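PDB 5OHU: soluble lytic murein transglycosylase from Pseudomonas aeruginosa, which turns over peptidoglycan of the bacterial cell wall, both exolytically and endolytically, cleaving its glycan strands as a lytic transglycosylase. Local coordinates for residues L213-S216 / V217-P221; R184-L187 / A188-R192; A197-L200 / A201-L204; F230-D234 / H235-D239. All coordinates share one frame; numbering follows the deposited sequence.

All four contacts are local and partly buried, and they lie in four helical elements that follow one another in the chain and pack together. Interactions 1, 2 and 3 take in the C-terminal ends of helices 208-219, 178-190 and 194-201. Interaction 4 is the reverse case, the N-terminal start of helix 235-251. V215 and A218 of interaction 1 sit at the nonpolar centre, meeting L185 and A189 of interaction 2, and V215 also A197 of interaction 3. Interaction 2 adds charge: buried R184 holds a phosphate, and K186 is salt-bridged to D239 of interaction 4. At the surface H199 and Q202 meet loosely in interaction 3, while in interaction 4 a carboxylate caps the helix.

Interaction 1: residues L213-S216 / V217-P221; sequences LMVS and VAQNP
V215 places CG1 anti to its backbone N (chi1 175°), while Q219, one turn on, has CG anti to the carbonyl carbon (chi1 -51°) and beside its own N. The two side chains therefore run side by side in the same direction, and V215 CG1 comes to 3.8 Å from Q219 OE1 in a loose van der Waals contact. The start of the glutamine chain lies closer to the helix backbone, with Q219 CG 3.0 Å from V215 O. That same carbonyl oxygen accepts the backbone N-H of Q219 (N to V215 O, 3.0 Å). V217 folds back likewise, its CG2 3.2 Å from L213 O, the acceptor for V217 N at 2.9 Å. The ladder closes with A218 N to M214 O at 2.8 Å and N220 N to S216 O at 3.0 Å, and the helix gives out at N220. The hydroxyl of S216 bonds to Q223, beyond the helix end. The buried faces fan out to three helices: V215 packs on A197 and S198 of helix 194-201, A218 on A189 of helix 178-190, and V217 on V240 of helix 235-251.

Interaction 2: residues R184-L187 / A188-R192; sequences RLKL and AAEAR. With PO4 (phosphate ion), chain B.
The last two turns of helix 178-190 bring K186 and L187 against E190, and an earlier arginine, R184, reaches out to a phosphate ion. E190 stretches out beyond CG and crosses both partners at a slant: its OE2 passes 3.7 Å from K186 CE, and its OE1 lies 3.4 Å from L187 CD2. Both are contacts with carbon; K186 NZ and E190 OE2 stay 4.9 Å apart, too far for a salt bridge. Each charge has a nearer partner of opposite sign, D239 for the lysine and R246 for the glutamate, both on helix 235-251; K186 also pairs with a second phosphate. In the backbone, E190 N bonds to K186 O at 2.8 Å and A191 N to L187 O at 3.0 Å. The helix then ends in a Schellman motif: R192 takes a positive phi of 63°, and its N returns to A189 O at 3.1 Å. R184 runs straight from CG to NE, which carries its guanidinium clear of the helix. Phosphorus lies at the edge of that group and in its plane, and the grip is two-pronged and nearly straight, R184 NH1 to phosphate O3 and R184 NH2 to phosphate O2, each 2.8 Å. V155 and K157 bond the guanidinium through their carbonyls, W153 adds a cation-pi contact, and Q159 N also binds the phosphate, which probably came from the crystallisation liquor.

Interaction 3: residues A197-L200 / A201-L204; sequences ASHL and AQRL
Backbone hydrogen bonds tie A201, Q202 and R203 to the last turn of helix 194-201. A201 N reaches A197 O at 2.8 Å and Q202 N reaches S198 O at 3.0 Å, both with the four-residue spacing of an alpha helix. R203 N then turns to L200 O, only three residues back, at 2.9 Å. This last donor stands above the carbonyl plane, 62° out of it, away from the lone-pair directions. A type I beta turn from A201 to L204 takes the chain out of the helix, its closing bond from L204 N to A201 O weak at 3.3 Å. It leads into the loop before helix 208-219. Among the polar side chains, H199 and Q202 lie alongside and point the same way, with ring and amide planes 49° apart. Q202 OE1 stands at the imidazole edge, in the ring plane, 3.8 Å from H199 CD2. S198 directs its hydroxyl back to Y194 O. Van der Waals contacts complete the turn: R203 has CG anti to its carbonyl carbon (chi1 -59°), which lays CG 3.2 Å from H199 O, while L204 CG comes to 3.7 Å from L200 O. Beyond these two segments, the L204 side chain packs on V181 and L185 of helix 178-190, whereas L200 and R203 both touch W153 of helix 142-153.

Interaction 4: residues F230-D234 / H235-D239; sequences FSQRD and HATAD
The carboxylate of D234 gives OD1 to T237, while its OD2 faces the amide of Q232. T237 N meets D234 OD1 nearly head-on, along the C-O bond, at 2.6 Å. T237 OG1 donates to the same D234 OD1 at 2.8 Å from the syn side, 33° out of the carboxylate plane. This is an N-cap: D234 stands just before helix 235-251 and takes up a backbone N-H of its first turn. Q232 NE2 points at D234 OD2, but their separation of 2.5 Å is too short for an ordinary N-H...O bond, so the exact geometry there is doubtful. Two donors of T237 thus grip OD1, and the helix N-terminus would probably stabilise the negative charge. The torsion behind the cap is chi1 of D234, 59°, which sets CG between the backbone N and the carbonyl carbon and turns the acid back over the helix start. The approach is an inverse gamma turn centred on R233, closed by D234 N to Q232 O at 2.9 Å. F230, further back, packs its side chain on L213 and V217 of helix 208-219. T237 crosses D234 at about a right angle and lays its CB against the loop, 3.2 Å from Q232 O. The first regular helical bond follows, A238 N to D234 O, at 3.1 Å in the carbonyl plane.

Interaction 1: residues L213-S216 / V217-P221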
ATOM      1  N   LEU A 213      30.157  -8.768  13.440  1.00 19.37           N
ATOM      2  CA  LEU A 213      29.230  -9.070  14.518  1.00 18.82           C
ATOM      3  C   LEU A 213      27.857  -8.516  14.207  1.00 22.39           C
ATOM      4  O   LEU A 213      26.834  -9.153  14.500  1.00 26.15           O
ATOM      5  CB  LEU A 213      29.765  -8.484  15.822  1.00 22.67           C
ATOM      6  CG  LEU A 213      29.486  -9.206  17.125  1.00 24.74           C
ATOM      7  CD1 LEU A 213      29.733 -10.713  16.934  1.00 20.71           C
ATOM      8  CD2 LEU A 213      30.408  -8.631  18.215  1.00 18.17           C
ATOM      9  N   MET A 214      27.812  -7.320  13.620  1.00 16.32           N
ATOM     10  CA  MET A 214      26.529  -6.767  13.216  0.58 18.14           C
ATOM     11  C   MET A 214      25.816  -7.704  12.250  1.00 18.42           C
ATOM     12  O   MET A 214      24.627  -7.990  12.420  1.00 15.28           O
ATOM     13  CB  MET A 214      26.714  -5.385  12.598  0.58 23.15           C
ATOM     14  CG  MET A 214      25.412  -4.778  12.102  0.58 22.07           C
ATOM     15  SD  MET A 214      25.532  -2.993  11.919  0.58 26.93           S
ATOM     16  CE  MET A 214      25.383  -2.468  13.625  0.58 29.08           C
ATOM     17  N   VAL A 215      26.535  -8.210  11.245  1.00 15.06           N
ATOM     18  CA  VAL A 215      25.895  -9.080  10.261  1.00 16.37           C
ATOM     19  C   VAL A 215      25.387 -10.359  10.926  1.00 16.16           C
ATOM     20  O   VAL A 215      24.248 -10.781  10.706  1.00 20.50           O
ATOM     21  CB  VAL A 215      26.858  -9.381   9.093  1.00 16.11           C
ATOM     22  CG1 VAL A 215      26.220 -10.390   8.117  1.00 15.80           C
ATOM     23  CG2 VAL A 215      27.256  -8.077   8.366  1.00 13.54           C
ATOM     24  N   SER A 216      26.227 -10.992  11.749  1.00 16.44           N
ATOM     25  CA  SER A 216      25.836 -12.222  12.438  1.00 13.82           C
ATOM     26  C   SER A 216      24.614 -12.014  13.325  1.00 13.92           C
ATOM     27  O   SER A 216      23.702 -12.846  13.347  1.00 14.83           O
ATOM     28  CB  SER A 216      27.002 -12.741  13.271  1.00 16.27           C
ATOM     29  OG  SER A 216      26.637 -13.960  13.906  1.00 27.48           O
ATOM     30  N   VAL A 217      24.579 -10.904  14.060  1.00 13.37           N
ATOM     31  CA  VAL A 217      23.450 -10.625  14.937  1.00 13.15           C
ATOM     32  C   VAL A 217      22.204 -10.313  14.119  1.00 12.84           C
ATOM     33  O   VAL A 217      21.091 -10.689  14.497  1.00 17.49           O
ATOM     34  CB  VAL A 217      23.812  -9.478  15.901  1.00 13.21           C
ATOM     35  CG1 VAL A 217      22.578  -8.904  16.584  1.00 12.96           C
ATOM     36  CG2 VAL A 217      24.834  -9.961  16.926  1.00 15.30           C
ATOM     37  N   ALA A 218      22.359  -9.604  12.997  1.00 14.65           N
ATOM     38  CA  ALA A 218      21.190  -9.334  12.165  1.00 13.39           C
ATOM     39  C   ALA A 218      20.594 -10.635  11.644  1.00 13.50           C
ATOM     40  O   ALA A 218      19.371 -10.772  11.557  1.00 15.27           O
ATOM     41  CB  ALA A 218      21.548  -8.398  11.007  1.00 21.24           C
ATOM     42  N   GLN A 219      21.439 -11.619  11.336  1.00 12.76           N
ATOM     43  CA  GLN A 219      20.919 -12.876  10.804  1.00 14.31           C
ATOM     44  C   GLN A 219      20.269 -13.730  11.890  1.00 19.37           C
ATOM     45  O   GLN A 219      19.267 -14.396  11.628  1.00 22.58           O
ATOM     46  CB  GLN A 219      22.021 -13.641  10.076  1.00 20.19           C
ATOM     47  CG  GLN A 219      22.746 -12.780   9.046  1.00 19.84           C
ATOM     48  CD  GLN A 219      23.816 -13.518   8.288  1.00 21.47           C
ATOM     49  OE1 GLN A 219      24.878 -13.833   8.822  1.00 26.86           O
ATOM     50  NE2 GLN A 219      23.582 -13.714   7.003  1.00 34.46           N
ATOM     51  N   ASN A 220      20.834 -13.729  13.100  1.00 20.24           N
ATOM     52  CA  ASN A 220      20.293 -14.455  14.255  1.00 17.27           C
ATOM     53  C   ASN A 220      20.465 -13.613  15.509  1.00 12.83           C
ATOM     54  O   ASN A 220      21.467 -13.739  16.233  1.00 13.49           O
ATOM     55  CB  ASN A 220      20.989 -15.794  14.464  1.00 13.17           C
ATOM     56  CG  ASN A 220      20.471 -16.531  15.729  1.00 13.18           C
ATOM     57  OD1 ASN A 220      21.128 -17.438  16.249  1.00 16.00           O
ATOM     58  ND2 ASN A 220      19.298 -16.137  16.213  1.00 12.91           N
ATOM     59  N   PRO A 221      19.476 -12.776  15.823  1.00 18.40           N
ATOM     60  CA  PRO A 221      19.620 -11.884  16.977  1.00 14.03           C
ATOM     61  C   PRO A 221      19.479 -12.589  18.317  1.00 14.29           C
ATOM     62  O   PRO A 221      19.806 -11.984  19.342  1.00 16.46           O
ATOM     63  CB  PRO A 221      18.497 -10.866  16.786  1.00 15.08           C
ATOM     64  CG  PRO A 221      17.535 -11.518  15.870  1.00 16.62           C
ATOM     65  CD  PRO A 221      18.284 -12.477  15.016  1.00 17.57           C
TER

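Interaction 2: residues R184-L187 / A188-R192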
ATOM      1  N   ARG A 184      26.050   2.844   6.680  1.00 21.38           N
ATOM      2  CA  ARG A 184      25.419   2.119   5.590  1.00 16.28           C
ATOM      3  C   ARG A 184      25.372   0.630   5.895  1.00 13.00           C
ATOM      4  O   ARG A 184      24.403  -0.055   5.549  1.00 19.63           O
ATOM      5  CB  ARG A 184      26.144   2.381   4.268  1.00 13.18           C
ATOM      6  CG  ARG A 184      25.313   1.896   3.087  1.00 19.36           C
ATOM      7  CD  ARG A 184      26.070   1.901   1.785  1.00 17.85           C
ATOM      8  NE  ARG A 184      25.210   1.444   0.712  1.00 20.73           N
ATOM      9  CZ  ARG A 184      25.609   1.212  -0.538  1.00 19.54           C
ATOM     10  NH1 ARG A 184      26.875   1.396  -0.895  1.00 14.84           N
ATOM     11  NH2 ARG A 184      24.731   0.794  -1.431  1.00 16.75           N
ATOM     12  N   LEU A 185      26.416   0.111   6.535  1.00 19.16           N
ATOM     13  CA  LEU A 185      26.399  -1.271   6.998  1.00 16.16           C
ATOM     14  C   LEU A 185      25.157  -1.542   7.834  1.00 18.27           C
ATOM     15  O   LEU A 185      24.445  -2.523   7.609  1.00 16.98           O
ATOM     16  CB  LEU A 185      27.681  -1.544   7.781  1.00 25.82           C
ATOM     17  CG  LEU A 185      27.989  -2.843   8.532  1.00 29.81           C
ATOM     18  CD1 LEU A 185      27.339  -4.039   7.930  1.00 19.85           C
ATOM     19  CD2 LEU A 185      29.506  -3.026   8.518  1.00 29.14           C
ATOM     20  N   LYS A 186      24.860  -0.650   8.777  1.00 25.62           N
ATOM     21  CA  LYS A 186      23.689  -0.822   9.625  1.00 23.42           C
ATOM     22  C   LYS A 186      22.412  -0.869   8.785  1.00 29.25           C
ATOM     23  O   LYS A 186      21.563  -1.759   8.965  1.00 19.12           O
ATOM     24  CB  LYS A 186      23.666   0.313  10.646  1.00 19.82           C
ATOM     25  CG  LYS A 186      22.625   0.221  11.735  1.00 32.95           C
ATOM     26  CD  LYS A 186      22.845   1.326  12.775  1.00 40.09           C
ATOM     27  CE  LYS A 186      21.527   1.858  13.323  1.00 48.11           C
ATOM     28  NZ  LYS A 186      21.729   2.843  14.422  1.00 50.11           N
ATOM     29  N   LEU A 187      22.290   0.054   7.820  1.00 24.05           N
ATOM     30  CA  LEU A 187      21.123   0.080   6.942  1.00 17.38           C
ATOM     31  C   LEU A 187      21.026  -1.187   6.110  1.00 18.57           C
ATOM     32  O   LEU A 187      19.924  -1.695   5.869  1.00 18.87           O
ATOM     33  CB  LEU A 187      21.192   1.298   6.024  1.00 18.09           C
ATOM     34  CG  LEU A 187      21.125   2.620   6.769  1.00 21.73           C
ATOM     35  CD1 LEU A 187      21.414   3.797   5.837  1.00 17.43           C
ATOM     36  CD2 LEU A 187      19.745   2.741   7.390  1.00 17.31           C
ATOM     37  N   ALA A 188      22.168  -1.690   5.633  1.00 17.22           N
ATOM     38  CA  ALA A 188      22.149  -2.917   4.848  1.00 15.48           C
ATOM     39  C   ALA A 188      21.732  -4.097   5.713  1.00 23.35           C
ATOM     40  O   ALA A 188      20.996  -4.985   5.261  1.00 19.09           O
ATOM     41  CB  ALA A 188      23.523  -3.162   4.220  1.00 12.78           C
ATOM     42  N   ALA A 189      22.196  -4.121   6.966  1.00 18.17           N
ATOM     43  CA  ALA A 189      21.816  -5.198   7.869  1.00 15.98           C
ATOM     44  C   ALA A 189      20.335  -5.127   8.194  1.00 18.89           C
ATOM     45  O   ALA A 189      19.659  -6.160   8.249  1.00 22.88           O
ATOM     46  CB  ALA A 189      22.663  -5.134   9.144  1.00 23.64           C
ATOM     47  N   GLU A 190      19.807  -3.907   8.364  1.00 20.31           N
ATOM     48  CA  GLU A 190      18.379  -3.738   8.638  1.00 26.80           C
ATOM     49  C   GLU A 190      17.529  -4.242   7.477  1.00 27.53           C
ATOM     50  O   GLU A 190      16.484  -4.861   7.684  1.00 35.05           O
ATOM     51  CB  GLU A 190      18.071  -2.267   8.927  1.00 27.12           C
ATOM     52  CG  GLU A 190      18.553  -1.797  10.294  1.00 40.26           C
ATOM     53  CD  GLU A 190      18.550  -0.286  10.448  1.00 47.73           C
ATOM     54  OE1 GLU A 190      18.369   0.410   9.432  1.00 61.54           O
ATOM     55  OE2 GLU A 190      18.746   0.207  11.582  1.00 44.88           O
ATOM     56  N   ALA A 191      17.955  -3.976   6.249  1.00 27.62           N
ATOM     57  CA  ALA A 191      17.214  -4.388   5.067  1.00 21.58           C
ATOM     58  C   ALA A 191      17.486  -5.832   4.685  1.00 28.50           C
ATOM     59  O   ALA A 191      17.003  -6.279   3.637  1.00 31.48           O
ATOM     60  CB  ALA A 191      17.551  -3.470   3.891  1.00 17.65           C
ATOM     61  N   ARG A 192      18.259  -6.557   5.498  1.00 27.69           N
ATOM     62  CA  ARG A 192      18.558  -7.972   5.270  1.00 27.56           C
ATOM     63  C   ARG A 192      19.320  -8.192   3.969  1.00 24.41           C
ATOM     64  O   ARG A 192      19.227  -9.262   3.368  1.00 28.28           O
ATOM     65  CB  ARG A 192      17.286  -8.828   5.288  1.00 26.03           C
ATOM     66  CG  ARG A 192      16.437  -8.671   6.530  1.00 29.34           C
ATOM     67  CD  ARG A 192      15.148  -9.477   6.454  1.00 35.42           C
ATOM     68  NE  ARG A 192      14.188  -9.032   7.462  1.00 41.19           N
ATOM     69  CZ  ARG A 192      13.929  -9.674   8.602  1.00 45.35           C
ATOM     70  NH1 ARG A 192      14.554 -10.811   8.888  1.00 47.19           N
ATOM     71  NH2 ARG A 192      13.043  -9.175   9.459  1.00 43.24           N
TER
HETATM   72  P   PO4 B 701      27.051   0.136  -4.477  1.00 47.47           P
HETATM   73  O1  PO4 B 701      27.539  -1.228  -4.888  1.00 51.20           O
HETATM   74  O2  PO4 B 701      25.621   0.039  -4.018  1.00 34.88           O
HETATM   75  O3  PO4 B 701      27.943   0.661  -3.378  1.00 47.35           O
HETATM   76  O4  PO4 B 701      27.120   1.080  -5.653  1.00 56.00           O

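Interaction 3: residues A197-L200 / A201-L204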
ATOM      1  N   ALA A 197      26.109  -5.830   3.177  1.00 20.88           N
ATOM      2  CA  ALA A 197      26.596  -5.519   4.524  1.00 17.99           C
ATOM      3  C   ALA A 197      27.971  -6.124   4.771  1.00 18.28           C
ATOM      4  O   ALA A 197      28.859  -5.471   5.337  1.00 22.66           O
ATOM      5  CB  ALA A 197      25.592  -6.015   5.572  1.00 16.64           C
ATOM      6  N   SER A 198      28.175  -7.364   4.327  1.00 15.78           N
ATOM      7  CA  SER A 198      29.465  -8.008   4.529  1.00 30.27           C
ATOM      8  C   SER A 198      30.551  -7.355   3.688  1.00 30.96           C
ATOM      9  O   SER A 198      31.702  -7.271   4.128  1.00 38.98           O
ATOM     10  CB  SER A 198      29.371  -9.501   4.216  1.00 27.56           C
ATOM     11  OG  SER A 198      28.551 -10.156   5.165  1.00 37.73           O
ATOM     12  N   HIS A 199      30.210  -6.883   2.487  1.00 25.01           N
ATOM     13  CA  HIS A 199      31.178  -6.127   1.697  1.00 20.35           C
ATOM     14  C   HIS A 199      31.538  -4.809   2.381  1.00 24.68           C
ATOM     15  O   HIS A 199      32.718  -4.437   2.447  1.00 25.40           O
ATOM     16  CB  HIS A 199      30.626  -5.889   0.300  1.00 27.58           C
ATOM     17  CG  HIS A 199      30.641  -7.110  -0.562  1.00 50.53           C
ATOM     18  ND1 HIS A 199      29.630  -7.411  -1.449  1.00 60.07           N
ATOM     19  CD2 HIS A 199      31.549  -8.108  -0.675  1.00 61.18           C
ATOM     20  CE1 HIS A 199      29.911  -8.544  -2.068  1.00 67.09           C
ATOM     21  NE2 HIS A 199      31.071  -8.986  -1.617  1.00 69.31           N
ATOM     22  N   LEU A 200      30.540  -4.089   2.906  1.00 17.44           N
ATOM     23  CA  LEU A 200      30.852  -2.904   3.700  1.00 22.62           C
ATOM     24  C   LEU A 200      31.704  -3.262   4.909  1.00 25.03           C
ATOM     25  O   LEU A 200      32.622  -2.519   5.269  1.00 29.83           O
ATOM     26  CB  LEU A 200      29.567  -2.197   4.132  1.00 17.36           C
ATOM     27  CG  LEU A 200      28.712  -1.678   2.967  1.00 17.97           C
ATOM     28  CD1 LEU A 200      27.361  -1.221   3.468  1.00 15.76           C
ATOM     29  CD2 LEU A 200      29.391  -0.514   2.287  1.00 16.10           C
ATOM     30  N   ALA A 201      31.425  -4.406   5.537  1.00 18.96           N
ATOM     31  CA  ALA A 201      32.178  -4.802   6.722  1.00 25.83           C
ATOM     32  C   ALA A 201      33.652  -5.010   6.396  1.00 31.52           C
ATOM     33  O   ALA A 201      34.531  -4.647   7.192  1.00 32.48           O
ATOM     34  CB  ALA A 201      31.568  -6.071   7.327  1.00 23.31           C
ATOM     35  N   GLN A 202      33.946  -5.566   5.220  1.00 33.15           N
ATOM     36  CA  GLN A 202      35.326  -5.741   4.773  1.00 39.77           C
ATOM     37  C   GLN A 202      36.010  -4.430   4.425  1.00 38.87           C
ATOM     38  O   GLN A 202      37.209  -4.431   4.123  1.00 49.29           O
ATOM     39  CB  GLN A 202      35.375  -6.675   3.561  1.00 43.02           C
ATOM     40  CG  GLN A 202      35.118  -8.135   3.896  1.00 55.37           C
ATOM     41  CD  GLN A 202      34.823  -8.971   2.667  1.00 71.19           C
ATOM     42  OE1 GLN A 202      34.519  -8.440   1.598  1.00 76.84           O
ATOM     43  NE2 GLN A 202      34.913 -10.287   2.811  1.00 77.10           N
ATOM     44  N   ARG A 203      35.296  -3.313   4.461  1.00 33.55           N
ATOM     45  CA  ARG A 203      35.871  -2.021   4.128  1.00 32.60           C
ATOM     46  C   ARG A 203      36.020  -1.126   5.347  1.00 33.42           C
ATOM     47  O   ARG A 203      36.287   0.068   5.195  1.00 39.10           O
ATOM     48  CB  ARG A 203      35.022  -1.332   3.063  1.00 39.68           C
ATOM     49  CG  ARG A 203      34.893  -2.141   1.777  1.00 50.35           C
ATOM     50  CD  ARG A 203      34.015  -1.408   0.786  1.00 58.42           C
ATOM     51  NE  ARG A 203      34.472  -0.033   0.626  1.00 62.43           N
ATOM     52  CZ  ARG A 203      33.835   0.895  -0.074  1.00 59.88           C
ATOM     53  NH1 ARG A 203      32.695   0.603  -0.689  1.00 58.75           N
ATOM     54  NH2 ARG A 203      34.343   2.116  -0.155  1.00 55.70           N
ATOM     55  N   LEU A 204      35.864  -1.673   6.550  1.00 29.46           N
ATOM     56  CA  LEU A 204      36.026  -0.893   7.770  1.00 27.67           C
ATOM     57  C   LEU A 204      37.478  -0.956   8.233  1.00 38.96           C
ATOM     58  O   LEU A 204      37.994  -2.060   8.460  1.00 40.95           O
ATOM     59  CB  LEU A 204      35.103  -1.409   8.860  1.00 20.32           C
ATOM     60  CG  LEU A 204      33.588  -1.307   8.643  1.00 28.69           C
ATOM     61  CD1 LEU A 204      32.837  -2.177   9.670  1.00 14.52           C
ATOM     62  CD2 LEU A 204      33.117   0.132   8.722  1.00 20.65           C
TER

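Interaction 4: residues F230-D234 / H235-D239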
ATOM      1  N   PHE A 230      28.524  -9.545  24.558  1.00 21.68           N
ATOM      2  CA  PHE A 230      28.205  -8.248  23.976  1.00 23.15           C
ATOM      3  C   PHE A 230      28.344  -7.144  25.018  1.00 20.97           C
ATOM      4  O   PHE A 230      27.459  -6.303  25.157  1.00 33.69           O
ATOM      5  CB  PHE A 230      26.799  -8.285  23.374  1.00 22.36           C
ATOM      6  CG  PHE A 230      26.673  -9.245  22.225  1.00 17.98           C
ATOM      7  CD1 PHE A 230      26.977  -8.842  20.925  1.00 18.77           C
ATOM      8  CD2 PHE A 230      26.310 -10.557  22.443  1.00 19.48           C
ATOM      9  CE1 PHE A 230      26.879  -9.717  19.872  1.00 16.91           C
ATOM     10  CE2 PHE A 230      26.211 -11.447  21.389  1.00 23.07           C
ATOM     11  CZ  PHE A 230      26.494 -11.028  20.100  1.00 20.31           C
ATOM     12  N   SER A 231      29.483  -7.116  25.710  1.00 27.58           N
ATOM     13  CA  SER A 231      29.694  -6.308  26.905  1.00 36.63           C
ATOM     14  C   SER A 231      30.591  -5.088  26.712  1.00 36.90           C
ATOM     15  O   SER A 231      30.609  -4.216  27.582  1.00 45.63           O
ATOM     16  CB  SER A 231      30.318  -7.181  27.998  1.00 46.80           C
ATOM     17  OG  SER A 231      31.558  -7.706  27.533  1.00 49.00           O
ATOM     18  N   GLN A 232      31.344  -5.016  25.622  1.00 31.25           N
ATOM     19  CA  GLN A 232      32.300  -3.938  25.414  1.00 28.99           C
ATOM     20  C   GLN A 232      31.597  -2.585  25.306  1.00 28.58           C
ATOM     21  O   GLN A 232      30.724  -2.391  24.453  1.00 29.50           O
ATOM     22  CB  GLN A 232      33.091  -4.255  24.152  1.00 35.91           C
ATOM     23  CG  GLN A 232      34.185  -3.300  23.802  1.00 52.53           C
ATOM     24  CD  GLN A 232      35.024  -3.841  22.671  1.00 67.57           C
ATOM     25  OE1 GLN A 232      36.000  -4.552  22.902  1.00 83.10           O
ATOM     26  NE2 GLN A 232      34.630  -3.539  21.437  1.00 64.35           N
ATOM     27  N   ARG A 233      31.982  -1.640  26.166  1.00 30.95           N
ATOM     28  CA  ARG A 233      31.233  -0.385  26.311  1.00 36.83           C
ATOM     29  C   ARG A 233      31.677   0.640  25.265  1.00 36.98           C
ATOM     30  O   ARG A 233      32.289   1.664  25.572  1.00 42.13           O
ATOM     31  CB  ARG A 233      31.395   0.189  27.712  1.00 32.00           C
ATOM     32  CG  ARG A 233      31.131  -0.758  28.849  1.00 44.00           C
ATOM     33  CD  ARG A 233      30.995   0.015  30.174  1.00 62.36           C
ATOM     34  NE  ARG A 233      29.746   0.781  30.243  1.00 73.56           N
ATOM     35  CZ  ARG A 233      28.805   0.613  31.173  1.00 78.11           C
ATOM     36  NH1 ARG A 233      28.969  -0.285  32.138  1.00 79.07           N
ATOM     37  NH2 ARG A 233      27.701   1.351  31.145  1.00 80.57           N
ATOM     38  N   ASP A 234      31.338   0.363  24.006  1.00 34.19           N
ATOM     39  CA  ASP A 234      31.564   1.314  22.925  1.00 27.34           C
ATOM     40  C   ASP A 234      30.293   1.450  22.095  1.00 28.68           C
ATOM     41  O   ASP A 234      29.372   0.632  22.191  1.00 25.53           O
ATOM     42  CB  ASP A 234      32.767   0.910  22.049  1.00 36.83           C
ATOM     43  CG  ASP A 234      32.612  -0.465  21.406  1.00 44.28           C
ATOM     44  OD1 ASP A 234      31.537  -0.774  20.852  1.00 51.68           O
ATOM     45  OD2 ASP A 234      33.585  -1.239  21.444  1.00 47.31           O
ATOM     46  N   HIS A 235      30.246   2.502  21.269  1.00 24.24           N
ATOM     47  CA  HIS A 235      29.055   2.772  20.475  0.58 27.97           C
ATOM     48  C   HIS A 235      28.823   1.690  19.427  1.00 28.31           C
ATOM     49  O   HIS A 235      27.676   1.393  19.081  1.00 28.65           O
ATOM     50  CB  HIS A 235      29.180   4.151  19.823  0.58 31.27           C
ATOM     51  CG  HIS A 235      29.345   5.274  20.808  0.58 35.40           C
ATOM     52  ND1 HIS A 235      29.987   6.453  20.494  0.58 42.94           N
ATOM     53  CD2 HIS A 235      28.942   5.397  22.095  0.58 29.79           C
ATOM     54  CE1 HIS A 235      29.978   7.252  21.547  0.58 39.68           C
ATOM     55  NE2 HIS A 235      29.352   6.634  22.532  0.58 35.23           N
ATOM     56  N   ALA A 236      29.900   1.109  18.899  1.00 26.22           N
ATOM     57  CA  ALA A 236      29.748   0.051  17.913  1.00 25.71           C
ATOM     58  C   ALA A 236      28.975  -1.122  18.505  1.00 23.67           C
ATOM     59  O   ALA A 236      27.997  -1.602  17.919  1.00 24.65           O
ATOM     60  CB  ALA A 236      31.120  -0.402  17.409  1.00 26.68           C
ATOM     61  N   THR A 237      29.385  -1.574  19.688  1.00 16.52           N
ATOM     62  CA  THR A 237      28.698  -2.684  20.330  1.00 20.47           C
ATOM     63  C   THR A 237      27.250  -2.319  20.653  1.00 25.32           C
ATOM     64  O   THR A 237      26.340  -3.142  20.484  1.00 28.63           O
ATOM     65  CB  THR A 237      29.483  -3.104  21.570  1.00 25.28           C
ATOM     66  OG1 THR A 237      30.814  -3.477  21.162  1.00 28.90           O
ATOM     67  CG2 THR A 237      28.830  -4.287  22.270  1.00 20.96           C
ATOM     68  N   ALA A 238      27.005  -1.070  21.055  1.00 16.44           N
ATOM     69  CA  ALA A 238      25.634  -0.632  21.290  1.00 18.51           C
ATOM     70  C   ALA A 238      24.817  -0.634  20.010  1.00 20.12           C
ATOM     71  O   ALA A 238      23.625  -0.952  20.043  1.00 27.46           O
ATOM     72  CB  ALA A 238      25.613   0.767  21.914  1.00 18.19           C
ATOM     73  N   ASP A 239      25.430  -0.268  18.880  1.00 23.08           N
ATOM     74  CA  ASP A 239      24.741  -0.356  17.595  1.00 23.10           C
ATOM     75  C   ASP A 239      24.438  -1.803  17.231  1.00 15.67           C
ATOM     76  O   ASP A 239      23.332  -2.120  16.779  1.00 20.48           O
ATOM     77  CB  ASP A 239      25.591   0.296  16.505  1.00 39.37           C
ATOM     78  CG  ASP A 239      25.229   1.745  16.271  1.00 48.05           C
ATOM     79  OD1 ASP A 239      24.040   2.096  16.404  1.00 50.93           O
ATOM     80  OD2 ASP A 239      26.143   2.535  15.963  1.00 58.01           O
TER